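PDB 1OMO: alanine dehydrogenase from Archaeoglobus fulgidus, which catalyses the NAD(+)-dependent oxidative deamination of L-alanine to pyruvate and the reverse reductive amination, working as a homodimer. Local coordinates for residues V190-T195 against N214-D219; P196-V201 against P221-L226; E242-G247 against I287-G292. All blocks are in the same frame, centred on the assembly; numbering follows the deposited sequence.

Interaction 1 (V190-T195 against N214-D219); sequences VLVTTT and NAIGAD. With NAD (nicotinamide-adenine-dinucleotide), chain D.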
loop_
_atom_site.group_PDB
_atom_site.type_symbol
_atom_site.label_atom_id
_atom_site.label_comp_id
_atom_site.label_asym_id
_atom_site.label_seq_id
_atom_site.Cartn_x
_atom_site.Cartn_y
_atom_site.Cartn_z
ATOM N N VAL A 190 18.734 23.060 21.224
ATOM C CA VAL A 190 17.941 22.107 20.442
ATOM C C VAL A 190 16.653 22.846 20.055
ATOM O O VAL A 190 15.894 23.301 20.929
ATOM C CB VAL A 190 17.593 20.837 21.296
ATOM C CG1 VAL A 190 16.677 19.875 20.510
ATOM C CG2 VAL A 190 18.906 20.111 21.693
ATOM N N LEU A 191 16.430 22.979 18.749
ATOM C CA LEU A 191 15.257 23.667 18.214
ATOM C C LEU A 191 14.372 22.650 17.464
ATOM O O LEU A 191 14.827 22.007 16.522
ATOM C CB LEU A 191 15.721 24.796 17.267
ATOM C CG LEU A 191 14.677 25.600 16.462
ATOM C CD1 LEU A 191 13.752 26.383 17.407
ATOM C CD2 LEU A 191 15.393 26.574 15.501
ATOM N N VAL A 192 13.127 22.513 17.907
ATOM C CA VAL A 192 12.149 21.590 17.333
ATOM C C VAL A 192 11.108 22.347 16.476
ATOM O O VAL A 192 10.228 22.988 17.041
ATOM C CB VAL A 192 11.360 20.890 18.461
ATOM C CG1 VAL A 192 10.403 19.877 17.876
ATOM C CG2 VAL A 192 12.313 20.266 19.465
ATOM N N THR A 193 11.186 22.290 15.145
ATOM C CA THR A 193 10.191 22.984 14.318
ATOM C C THR A 193 9.096 21.982 13.962
ATOM O O THR A 193 9.345 20.947 13.398
ATOM C CB THR A 193 10.811 23.594 13.064
ATOM O OG1 THR A 193 11.245 22.556 12.204
ATOM C CG2 THR A 193 12.022 24.506 13.447
ATOM N N THR A 194 7.859 22.318 14.267
ATOM C CA THR A 194 6.782 21.376 14.102
ATOM C C THR A 194 5.558 21.935 13.354
ATOM O O THR A 194 4.431 21.438 13.494
ATOM C CB THR A 194 6.463 20.905 15.543
ATOM O OG1 THR A 194 6.298 19.491 15.585
ATOM C CG2 THR A 194 5.319 21.578 16.086
ATOM N N THR A 195 5.785 22.959 12.530
ATOM C CA THR A 195 4.687 23.595 11.810
ATOM C C THR A 195 4.463 23.032 10.415
ATOM O O THR A 195 5.329 22.372 9.860
ATOM C CB THR A 195 4.919 25.123 11.655
ATOM O OG1 THR A 195 5.842 25.360 10.588
ATOM C CG2 THR A 195 5.513 25.721 12.937
ATOM N N ASN A 214 15.570 19.781 15.129
ATOM C CA ASN A 214 14.771 18.647 14.737
ATOM C C ASN A 214 13.760 19.312 13.805
ATOM O O ASN A 214 12.879 20.041 14.278
ATOM C CB ASN A 214 14.061 18.030 15.937
ATOM C CG ASN A 214 14.801 16.842 16.511
ATOM O OD1 ASN A 214 15.825 16.408 15.988
ATOM N ND2 ASN A 214 14.286 16.317 17.595
ATOM N N ALA A 215 13.929 19.143 12.492
ATOM C CA ALA A 215 12.996 19.746 11.522
ATOM C C ALA A 215 11.938 18.684 11.224
ATOM O O ALA A 215 12.172 17.788 10.399
ATOM C CB ALA A 215 13.747 20.138 10.259
ATOM N N ILE A 216 10.786 18.788 11.902
ATOM C CA ILE A 216 9.702 17.793 11.805
ATOM C C ILE A 216 8.472 18.122 10.942
ATOM O O ILE A 216 7.865 17.226 10.348
ATOM C CB ILE A 216 9.104 17.426 13.250
ATOM C CG1 ILE A 216 10.208 17.211 14.296
ATOM C CG2 ILE A 216 8.315 16.081 13.183
ATOM C CD1 ILE A 216 11.089 16.004 13.996
ATOM N N GLY A 217 8.080 19.395 10.909
ATOM C CA GLY A 217 6.885 19.791 10.205
ATOM C C GLY A 217 6.722 19.465 8.736
ATOM O O GLY A 217 5.641 19.036 8.323
ATOM N N ALA A 218 7.775 19.689 7.954
ATOM C CA ALA A 218 7.752 19.464 6.521
ATOM C C ALA A 218 7.711 17.993 6.120
ATOM O O ALA A 218 8.624 17.228 6.427
ATOM C CB ALA A 218 8.962 20.141 5.900
ATOM N N ASP A 219 6.670 17.596 5.402
ATOM C CA ASP A 219 6.572 16.193 4.989
ATOM C C ASP A 219 5.847 15.980 3.657
ATOM O O ASP A 219 5.462 14.852 3.339
ATOM C CB ASP A 219 5.809 15.412 6.032
ATOM C CG ASP A 219 4.366 15.822 6.061
ATOM O OD1 ASP A 219 3.680 15.681 5.023
ATOM O OD2 ASP A 219 3.931 16.307 7.102
HETATM P PA NAD D . -1.177 20.539 14.638
HETATM O O1A NAD D . -2.057 21.266 13.689
HETATM O O2A NAD D . -1.772 20.023 15.955
HETATM O O5B NAD D . 0.245 21.255 15.079
HETATM C C5B NAD D . 0.865 22.347 14.278
HETATM C C4B NAD D . 0.938 23.590 15.203
HETATM O O4B NAD D . 1.617 24.604 14.338
HETATM C C3B NAD D . -0.441 24.315 15.577
HETATM O O3B NAD D . -0.580 24.460 17.046
HETATM C C2B NAD D . -0.419 25.671 14.831
HETATM O O2B NAD D . -1.137 26.738 15.335
HETATM C C1B NAD D . 1.120 25.877 14.677
HETATM N N9A NAD D . 1.487 26.671 13.541
HETATM C C8A NAD D . 0.996 26.727 12.252
HETATM N N7A NAD D . 1.629 27.592 11.487
HETATM C C5A NAD D . 2.575 28.163 12.221
HETATM C C6A NAD D . 3.585 29.174 11.906
HETATM N N6A NAD D . 3.667 29.725 10.723
HETATM N N1A NAD D . 4.420 29.506 12.959
HETATM C C2A NAD D . 4.343 28.958 14.195
HETATM N N3A NAD D . 3.381 27.984 14.545
HETATM C C4A NAD D . 2.532 27.606 13.517
HETATM O O3 NAD D . -0.292 19.263 14.038
HETATM P PN NAD D . 0.773 18.114 14.695
HETATM O O1N NAD D . 1.077 18.535 16.109
HETATM O O2N NAD D . 0.262 16.728 14.353
HETATM O O5D NAD D . 2.102 18.488 13.729
HETATM C C5D NAD D . 1.616 18.677 12.245
HETATM C C4D NAD D . 2.753 18.812 11.287
HETATM O O4D NAD D . 3.652 17.582 11.475
HETATM C C3D NAD D . 2.363 18.776 9.775
HETATM O O3D NAD D . 3.336 19.439 8.946
HETATM C C2D NAD D . 2.302 17.263 9.546
HETATM O O2D NAD D . 2.061 16.884 8.231
HETATM C C1D NAD D . 3.690 16.813 10.206
HETATM N N1N NAD D . 3.873 15.412 10.724
HETATM C C2N NAD D . 5.108 14.799 10.235
HETATM C C3N NAD D . 5.418 13.539 10.862
HETATM C C7N NAD D . 6.801 12.852 10.295
HETATM O O7N NAD D . 6.929 11.598 10.402
HETATM N N7N NAD D . 7.755 13.674 9.752
HETATM C C4N NAD D . 4.671 12.888 11.873
HETATM C C5N NAD D . 3.474 13.615 12.263
HETATM C C6N NAD D . 3.092 14.845 11.705
#
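Val-192 and Thr-193 lie beside Asn-214 and Ala-215 as parallel strands whose touching parts run 19° apart. The backbone ladder alternates between them: Asn-214 N donates to Leu-191 O (2.7 Å), Thr-193 N to Asn-214 O (2.9 Å) and Ile-216 N to Thr-193 O (3.0 Å). Just past the ladder Thr-193 O is gripped a second time, by Gly-217 N at 3.2 Å, a donor tilted 31° from the carbonyl plane. The chains are so close here that Gly-217 CA makes a CA-H...O contact with Thr-195 O (3.0 Å), and a CB would collide with that oxygen.

The side chains divide between the two faces of the sheet. Thr-193 shares one with Ala-215; its OG1 sits between the backbone N and the carbonyl carbon (chi1 67°) and reaches within 3.4 Å of Ala-215 CA, while also making a weak hydrogen bond to Glu-225. On the other face Val-192 and Asn-214 lie under helices: Val-192 packs on helix 135-147, and the Asn-214 amide is held by His-212 through OD1 and by Gly-113 O through ND2. Thr-194 OG1 is buried near Ile-216 CB and has no polar partner in the model.

Beyond the strands both chains reach the cofactor. Thr-195 CG2 touches the adenine at N3A (3.5 Å), and O3D of the nicotinamide ribose is modelled so close to Gly-217 O that the length is doubtful. Cofactor binding at the carboxyl ends of adjacent parallel strands is the hallmark of the Rossmann fold, here in the NAD domain of the ornithine cyclodeaminase/mu-crystallin family.

Interaction 2 (P196-V201 against P221-L226); sequences PSRKPV and PGKQEL. With NA (sodium ion), chain C; NAD (nicotinamide-adenine-dinucleotide), chain D.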
loop_
_atom_site.group_PDB
_atom_site.type_symbol
_atom_site.label_atom_id
_atom_site.label_comp_id
_atom_site.label_asym_id
_atom_site.label_seq_id
_atom_site.Cartn_x
_atom_site.Cartn_y
_atom_site.Cartn_z
ATOM N N PRO A 196 3.271 23.261 9.854
ATOM C CA PRO A 196 2.969 22.775 8.503
ATOM C C PRO A 196 3.164 23.929 7.526
ATOM O O PRO A 196 2.627 23.924 6.440
ATOM C CB PRO A 196 1.502 22.372 8.591
ATOM C CG PRO A 196 0.945 23.429 9.554
ATOM C CD PRO A 196 2.036 23.519 10.620
ATOM N N SER A 197 3.925 24.932 7.922
ATOM C CA SER A 197 4.139 26.078 7.039
ATOM C C SER A 197 4.710 25.718 5.670
ATOM O O SER A 197 5.314 24.657 5.494
ATOM C CB SER A 197 5.078 27.071 7.704
ATOM O OG SER A 197 5.440 28.079 6.788
ATOM N N ARG A 198 4.516 26.608 4.702
ATOM C CA ARG A 198 5.051 26.412 3.358
ATOM C C ARG A 198 6.070 27.516 3.025
ATOM O O ARG A 198 6.544 27.605 1.909
ATOM C CB ARG A 198 3.917 26.375 2.317
ATOM C CG ARG A 198 2.802 25.357 2.686
ATOM C CD ARG A 198 1.801 25.111 1.549
ATOM N NE ARG A 198 2.404 24.327 0.473
ATOM C CZ ARG A 198 2.277 23.012 0.355
ATOM N NH1 ARG A 198 2.877 22.384 -0.642
ATOM N NH2 ARG A 198 1.516 22.332 1.213
ATOM N N LYS A 199 6.385 28.357 4.010
ATOM C CA LYS A 199 7.386 29.418 3.880
ATOM C C LYS A 199 8.198 29.423 5.165
ATOM O O LYS A 199 7.715 29.013 6.221
ATOM C CB LYS A 199 6.758 30.796 3.674
ATOM C CG LYS A 199 5.874 31.267 4.802
ATOM C CD LYS A 199 5.387 32.699 4.525
ATOM C CE LYS A 199 4.520 33.235 5.651
ATOM N NZ LYS A 199 5.027 34.571 6.142
ATOM N N PRO A 200 9.442 29.894 5.093
ATOM C CA PRO A 200 10.313 29.930 6.276
ATOM C C PRO A 200 9.702 30.545 7.520
ATOM O O PRO A 200 9.112 31.621 7.477
ATOM C CB PRO A 200 11.535 30.710 5.787
ATOM C CG PRO A 200 11.588 30.336 4.305
ATOM C CD PRO A 200 10.129 30.437 3.904
ATOM N N VAL A 201 9.830 29.833 8.629
ATOM C CA VAL A 201 9.339 30.313 9.909
ATOM C C VAL A 201 10.524 30.623 10.844
ATOM O O VAL A 201 10.366 31.219 11.902
ATOM C CB VAL A 201 8.430 29.270 10.572
ATOM C CG1 VAL A 201 8.355 29.556 12.047
ATOM C CG2 VAL A 201 7.020 29.311 9.937
ATOM N N PRO A 221 5.460 17.751 -0.625
ATOM C CA PRO A 221 6.048 18.699 -1.579
ATOM C C PRO A 221 5.715 20.156 -1.273
ATOM O O PRO A 221 4.564 20.484 -0.989
ATOM C CB PRO A 221 5.451 18.248 -2.909
ATOM C CG PRO A 221 5.420 16.737 -2.727
ATOM C CD PRO A 221 4.916 16.558 -1.308
ATOM N N GLY A 222 6.722 21.033 -1.329
ATOM C CA GLY A 222 6.472 22.445 -1.070
ATOM C C GLY A 222 6.435 22.855 0.393
ATOM O O GLY A 222 6.497 24.054 0.696
ATOM N N LYS A 223 6.283 21.899 1.311
ATOM C CA LYS A 223 6.323 22.254 2.730
ATOM C C LYS A 223 7.777 22.664 2.968
ATOM O O LYS A 223 8.690 22.113 2.331
ATOM C CB LYS A 223 5.957 21.070 3.637
ATOM C CG LYS A 223 4.448 20.864 3.868
ATOM C CD LYS A 223 4.252 19.730 4.921
ATOM C CE LYS A 223 2.790 19.459 5.252
ATOM N NZ LYS A 223 2.598 18.352 6.230
ATOM N N GLN A 224 7.974 23.633 3.867
ATOM C CA GLN A 224 9.302 24.152 4.188
ATOM C C GLN A 224 9.267 25.066 5.419
ATOM O O GLN A 224 8.517 26.044 5.423
ATOM C CB GLN A 224 9.810 24.949 3.001
ATOM C CG GLN A 224 11.053 25.801 3.284
ATOM C CD GLN A 224 11.295 26.824 2.174
ATOM O OE1 GLN A 224 10.461 27.699 1.927
ATOM N NE2 GLN A 224 12.417 26.707 1.496
ATOM N N GLU A 225 10.067 24.782 6.448
ATOM C CA GLU A 225 10.058 25.631 7.653
ATOM C C GLU A 225 11.320 26.454 7.908
ATOM O O GLU A 225 11.304 27.406 8.719
ATOM C CB GLU A 225 9.834 24.806 8.916
ATOM C CG GLU A 225 8.653 23.892 8.900
ATOM C CD GLU A 225 8.560 23.111 10.206
ATOM O OE1 GLU A 225 9.164 22.025 10.315
ATOM O OE2 GLU A 225 7.901 23.598 11.138
ATOM N N LEU A 226 12.405 26.098 7.229
ATOM C CA LEU A 226 13.670 26.760 7.467
ATOM C C LEU A 226 14.197 27.616 6.359
ATOM O O LEU A 226 14.118 27.247 5.191
ATOM C CB LEU A 226 14.738 25.714 7.808
ATOM C CG LEU A 226 15.015 25.368 9.283
ATOM C CD1 LEU A 226 13.749 25.257 10.070
ATOM C CD2 LEU A 226 15.820 24.091 9.360
HETATM NA NA NA C . 10.390 20.821 8.611
HETATM P PA NAD D . -1.177 20.539 14.638
HETATM O O1A NAD D . -2.057 21.266 13.689
HETATM O O2A NAD D . -1.772 20.023 15.955
HETATM O O5B NAD D . 0.245 21.255 15.079
HETATM C C5B NAD D . 0.865 22.347 14.278
HETATM C C4B NAD D . 0.938 23.590 15.203
HETATM O O4B NAD D . 1.617 24.604 14.338
HETATM C C3B NAD D . -0.441 24.315 15.577
HETATM O O3B NAD D . -0.580 24.460 17.046
HETATM C C2B NAD D . -0.419 25.671 14.831
HETATM O O2B NAD D . -1.137 26.738 15.335
HETATM C C1B NAD D . 1.120 25.877 14.677
HETATM N N9A NAD D . 1.487 26.671 13.541
HETATM C C8A NAD D . 0.996 26.727 12.252
HETATM N N7A NAD D . 1.629 27.592 11.487
HETATM C C5A NAD D . 2.575 28.163 12.221
HETATM C C6A NAD D . 3.585 29.174 11.906
HETATM N N6A NAD D . 3.667 29.725 10.723
HETATM N N1A NAD D . 4.420 29.506 12.959
HETATM C C2A NAD D . 4.343 28.958 14.195
HETATM N N3A NAD D . 3.381 27.984 14.545
HETATM C C4A NAD D . 2.532 27.606 13.517
HETATM O O3 NAD D . -0.292 19.263 14.038
HETATM P PN NAD D . 0.773 18.114 14.695
HETATM O O1N NAD D . 1.077 18.535 16.109
HETATM O O2N NAD D . 0.262 16.728 14.353
HETATM O O5D NAD D . 2.102 18.488 13.729
HETATM C C5D NAD D . 1.616 18.677 12.245
HETATM C C4D NAD D . 2.753 18.812 11.287
HETATM O O4D NAD D . 3.652 17.582 11.475
HETATM C C3D NAD D . 2.363 18.776 9.775
HETATM O O3D NAD D . 3.336 19.439 8.946
HETATM C C2D NAD D . 2.302 17.263 9.546
HETATM O O2D NAD D . 2.061 16.884 8.231
HETATM C C1D NAD D . 3.690 16.813 10.206
HETATM N N1N NAD D . 3.873 15.412 10.724
HETATM C C2N NAD D . 5.108 14.799 10.235
HETATM C C3N NAD D . 5.418 13.539 10.862
HETATM C C7N NAD D . 6.801 12.852 10.295
HETATM O O7N NAD D . 6.929 11.598 10.402
HETATM N N7N NAD D . 7.755 13.674 9.752
HETATM C C4N NAD D . 4.671 12.888 11.873
HETATM C C5N NAD D . 3.474 13.615 12.263
HETATM C C6N NAD D . 3.092 14.845 11.705
#
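Gln-224 and Glu-225 meet Ser-197 and Val-201 through two backbone hydrogen bonds that tie one irregular loop to another. Gln-224 N donates to Ser-197 O over a long 3.3 Å, yet almost straight, with 173° at the hydrogen. The bond from Val-201 N to Glu-225 O is shorter, 2.8 Å, although its donor stands 44° out of the carbonyl plane.

Side chains close in around these bonds. The Pro-200 ring and the Gln-224 side chain cross obliquely, ring atom CD lying 3.4 Å from OE1 of the amide. Arg-198 leaves its own loop, and its chain bends at chi3 (72°), which turns NE; NH1 lies 2.6 Å from Pro-221 O. Lys-223 N lies over one face of the guanidinium, offset toward its rim, and Gly-222, having no side chain, lets NH1 come near its CA.

Ionic and cofactor contacts form a third group. Glu-225 reaches the sodium ion with OE1 at 2.4 Å, Glu-249 being a second ligand, while OE2 accepts from Thr-195 N. The Lys-223 chain runs extended beyond CG, and its NZ donates to the ribose O3D of NAD at 3.0 Å and forms a salt bridge with Asp-219. At the adenine end, Val-201 CG2 approaches N6A to 3.5 Å. An alanine in place of Lys-223 would probably leave O3D without this donor and Asp-219 without its salt bridge, a long, weak ion pair to Arg-52 remaining nearby.

The two loops thus combine neutral backbone bonding with separate charged sites: the metal is likely to offset the negative charge of the carboxylates around it, whereas Lys-223 would balance Asp-219 beside the nicotinamide ribose.

Interaction 3 (E242-G247 against I287-G292); sequences EQAKHG and IFDSTG. With NAD (nicotinamide-adenine-dinucleotide), chain D.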
loop_
_atom_site.group_PDB
_atom_site.type_symbol
_atom_site.label_atom_id
_atom_site.label_comp_id
_atom_site.label_asym_id
_atom_site.label_seq_id
_atom_site.Cartn_x
_atom_site.Cartn_y
_atom_site.Cartn_z
ATOM N N GLU A 242 15.491 9.715 -0.196
ATOM C CA GLU A 242 14.468 10.008 -1.194
ATOM C C GLU A 242 13.190 10.673 -0.673
ATOM O O GLU A 242 12.617 11.530 -1.346
ATOM C CB GLU A 242 14.144 8.757 -2.001
ATOM C CG GLU A 242 14.005 9.066 -3.509
ATOM C CD GLU A 242 15.278 9.638 -4.175
ATOM O OE1 GLU A 242 15.141 10.252 -5.258
ATOM O OE2 GLU A 242 16.403 9.478 -3.640
ATOM N N GLN A 243 12.748 10.310 0.528
ATOM C CA GLN A 243 11.555 10.948 1.077
ATOM C C GLN A 243 11.847 12.402 1.484
ATOM O O GLN A 243 10.949 13.254 1.451
ATOM C CB GLN A 243 11.030 10.181 2.288
ATOM C CG GLN A 243 10.714 8.722 2.005
ATOM C CD GLN A 243 9.979 8.060 3.150
ATOM O OE1 GLN A 243 9.610 6.917 3.040
ATOM N NE2 GLN A 243 9.753 8.789 4.255
ATOM N N ALA A 244 13.084 12.693 1.871
ATOM C CA ALA A 244 13.416 14.061 2.267
ATOM C C ALA A 244 13.368 14.914 0.998
ATOM O O ALA A 244 12.706 15.968 0.984
ATOM C CB ALA A 244 14.802 14.125 2.929
ATOM N N LYS A 245 14.029 14.444 -0.064
ATOM C CA LYS A 245 14.041 15.131 -1.368
ATOM C C LYS A 245 12.623 15.545 -1.797
ATOM O O LYS A 245 12.364 16.697 -2.114
ATOM C CB LYS A 245 14.571 14.208 -2.465
ATOM C CG LYS A 245 16.079 14.151 -2.693
ATOM C CD LYS A 245 16.339 13.179 -3.864
ATOM C CE LYS A 245 17.772 13.146 -4.371
ATOM N NZ LYS A 245 17.998 11.860 -5.139
ATOM N N HIS A 246 11.715 14.578 -1.818
ATOM C CA HIS A 246 10.335 14.790 -2.216
ATOM C C HIS A 246 9.469 15.669 -1.286
ATOM O O HIS A 246 8.728 16.548 -1.746
ATOM C CB HIS A 246 9.690 13.409 -2.395
ATOM C CG HIS A 246 8.196 13.420 -2.378
ATOM N ND1 HIS A 246 7.437 13.621 -3.515
ATOM C CD2 HIS A 246 7.315 13.245 -1.363
ATOM C CE1 HIS A 246 6.155 13.562 -3.202
ATOM N NE2 HIS A 246 6.054 13.337 -1.903
ATOM N N GLY A 247 9.550 15.431 0.018
ATOM C CA GLY A 247 8.740 16.205 0.934
ATOM C C GLY A 247 9.298 16.594 2.299
ATOM O O GLY A 247 8.547 17.102 3.125
ATOM N N ILE A 287 21.113 19.310 11.657
ATOM C CA ILE A 287 19.715 19.217 11.318
ATOM C C ILE A 287 19.276 17.777 11.075
ATOM O O ILE A 287 19.914 17.042 10.354
ATOM C CB ILE A 287 19.333 19.999 10.019
ATOM C CG1 ILE A 287 19.430 21.511 10.203
ATOM C CG2 ILE A 287 17.858 19.663 9.662
ATOM C CD1 ILE A 287 19.227 22.298 8.884
ATOM N N PHE A 288 18.174 17.392 11.711
ATOM C CA PHE A 288 17.586 16.097 11.467
ATOM C C PHE A 288 16.277 16.398 10.678
ATOM O O PHE A 288 15.337 16.982 11.210
ATOM C CB PHE A 288 17.236 15.359 12.767
ATOM C CG PHE A 288 16.376 14.130 12.544
ATOM C CD1 PHE A 288 15.162 13.975 13.202
ATOM C CD2 PHE A 288 16.796 13.122 11.686
ATOM C CE1 PHE A 288 14.381 12.829 13.007
ATOM C CE2 PHE A 288 16.030 11.983 11.491
ATOM C CZ PHE A 288 14.817 11.826 12.152
ATOM N N ASP A 289 16.264 16.004 9.409
ATOM C CA ASP A 289 15.133 16.153 8.503
ATOM C C ASP A 289 14.269 14.882 8.603
ATOM O O ASP A 289 14.596 13.838 8.028
ATOM C CB ASP A 289 15.634 16.309 7.071
ATOM C CG ASP A 289 14.597 16.912 6.165
ATOM O OD1 ASP A 289 14.949 17.281 5.037
ATOM O OD2 ASP A 289 13.422 17.033 6.578
ATOM N N SER A 290 13.160 14.995 9.322
ATOM C CA SER A 290 12.278 13.880 9.543
ATOM C C SER A 290 11.075 13.830 8.595
ATOM O O SER A 290 10.376 14.821 8.395
ATOM C CB SER A 290 11.844 13.927 11.008
ATOM O OG SER A 290 10.849 13.001 11.332
ATOM N N THR A 291 10.859 12.672 7.983
ATOM C CA THR A 291 9.717 12.519 7.095
ATOM C C THR A 291 8.739 11.432 7.528
ATOM O O THR A 291 7.604 11.433 7.064
ATOM C CB THR A 291 10.130 12.216 5.613
ATOM O OG1 THR A 291 10.804 10.951 5.530
ATOM C CG2 THR A 291 11.058 13.303 5.074
ATOM N N GLY A 292 9.163 10.516 8.398
ATOM C CA GLY A 292 8.298 9.406 8.830
ATOM C C GLY A 292 8.499 8.192 7.910
ATOM O O GLY A 292 8.170 8.240 6.718
HETATM P PA NAD D . -1.177 20.539 14.638
HETATM O O1A NAD D . -2.057 21.266 13.689
HETATM O O2A NAD D . -1.772 20.023 15.955
HETATM O O5B NAD D . 0.245 21.255 15.079
HETATM C C5B NAD D . 0.865 22.347 14.278
HETATM C C4B NAD D . 0.938 23.590 15.203
HETATM O O4B NAD D . 1.617 24.604 14.338
HETATM C C3B NAD D . -0.441 24.315 15.577
HETATM O O3B NAD D . -0.580 24.460 17.046
HETATM C C2B NAD D . -0.419 25.671 14.831
HETATM O O2B NAD D . -1.137 26.738 15.335
HETATM C C1B NAD D . 1.120 25.877 14.677
HETATM N N9A NAD D . 1.487 26.671 13.541
HETATM C C8A NAD D . 0.996 26.727 12.252
HETATM N N7A NAD D . 1.629 27.592 11.487
HETATM C C5A NAD D . 2.575 28.163 12.221
HETATM C C6A NAD D . 3.585 29.174 11.906
HETATM N N6A NAD D . 3.667 29.725 10.723
HETATM N N1A NAD D . 4.420 29.506 12.959
HETATM C C2A NAD D . 4.343 28.958 14.195
HETATM N N3A NAD D . 3.381 27.984 14.545
HETATM C C4A NAD D . 2.532 27.606 13.517
HETATM O O3 NAD D . -0.292 19.263 14.038
HETATM P PN NAD D . 0.773 18.114 14.695
HETATM O O1N NAD D . 1.077 18.535 16.109
HETATM O O2N NAD D . 0.262 16.728 14.353
HETATM O O5D NAD D . 2.102 18.488 13.729
HETATM C C5D NAD D . 1.616 18.677 12.245
HETATM C C4D NAD D . 2.753 18.812 11.287
HETATM O O4D NAD D . 3.652 17.582 11.475
HETATM C C3D NAD D . 2.363 18.776 9.775
HETATM O O3D NAD D . 3.336 19.439 8.946
HETATM C C2D NAD D . 2.302 17.263 9.546
HETATM O O2D NAD D . 2.061 16.884 8.231
HETATM C C1D NAD D . 3.690 16.813 10.206
HETATM N N1N NAD D . 3.873 15.412 10.724
HETATM C C2N NAD D . 5.108 14.799 10.235
HETATM C C3N NAD D . 5.418 13.539 10.862
HETATM C C7N NAD D . 6.801 12.852 10.295
HETATM O O7N NAD D . 6.929 11.598 10.402
HETATM N N7N NAD D . 7.755 13.674 9.752
HETATM C C4N NAD D . 4.671 12.888 11.873
HETATM C C5N NAD D . 3.474 13.615 12.263
HETATM C C6N NAD D . 3.092 14.845 11.705
#
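Gln-243 reaches from the helix to Thr-291 and Gly-292, and its side chain carries the polar part of the contact. CB starts against the threonine hydroxyl, 3.3 Å from Thr-291 OG1. CG, anti to the carbonyl carbon (chi1 -57°), passes the same oxygen more loosely, and CD lies 3.8 Å from Thr-291 OG1, with Gly-292 O slightly farther. OE1 comes no nearer to the other segment than Gly-292 O, 4.2 Å away. At the tip NE2 has two acceptors: it donates to Thr-291 OG1 at 2.7 Å and to Gly-292 O at 3.0 Å. The glycine oxygen lies only 5° from the plane of the glutamine amide, though NE2 stands 48° above the plane of the carbonyl it meets. Gripped at two points, the amide is likely to have little freedom to turn.

Van der Waals contact follows one residue further along the helix. Thr-291 CG2 rests 3.7 Å from Ala-244 CA, and Ala-244 CB lies 3.8 Å from Asp-289 OD1, a carboxylate oxygen that accepts from Ile-250 N while OD2 accepts from Glu-249 N. The backbone amides of Thr-291 and Gly-292 both donate to Asp-239, and Lys-41 bonds to Thr-291 O, so the loop after the strand is held from several directions.

That loop borders the nicotinamide end of NAD: Gly-292 CA comes to 3.0 Å from the carboxamide O7N, where a side chain would clash. One primary amide, spending its donors on a hydroxyl and a main-chain carbonyl, therefore couples helix 241-247 to this loop and would probably limit its movement beside the carboxamide.

Overall arrangement
All three contacts border NAD. Interactions 1 and 2, with centres about 10 Å apart, are joined by the Glu-225 carboxylate, whose OE1 lies 2.9 Å from Gly-217 N; their segments alternate along the chain. Interaction 3 closes separately, about 11 Å from interaction 1 centre to centre, but adjoins it in the parallel sheet, where Ala-215 N is 2.9 Å from Phe-288 O. Interactions 2 and 3, about 13 Å apart centre to centre, meet where Pro-221 CG packs 3.3 Å from His-246 CE1. Around NAD, interactions 1 and 2 both reach the adenine and the nicotinamide ribose, while segment 287-292 borders the carboxamide; the sodium site lies beside the strand ends.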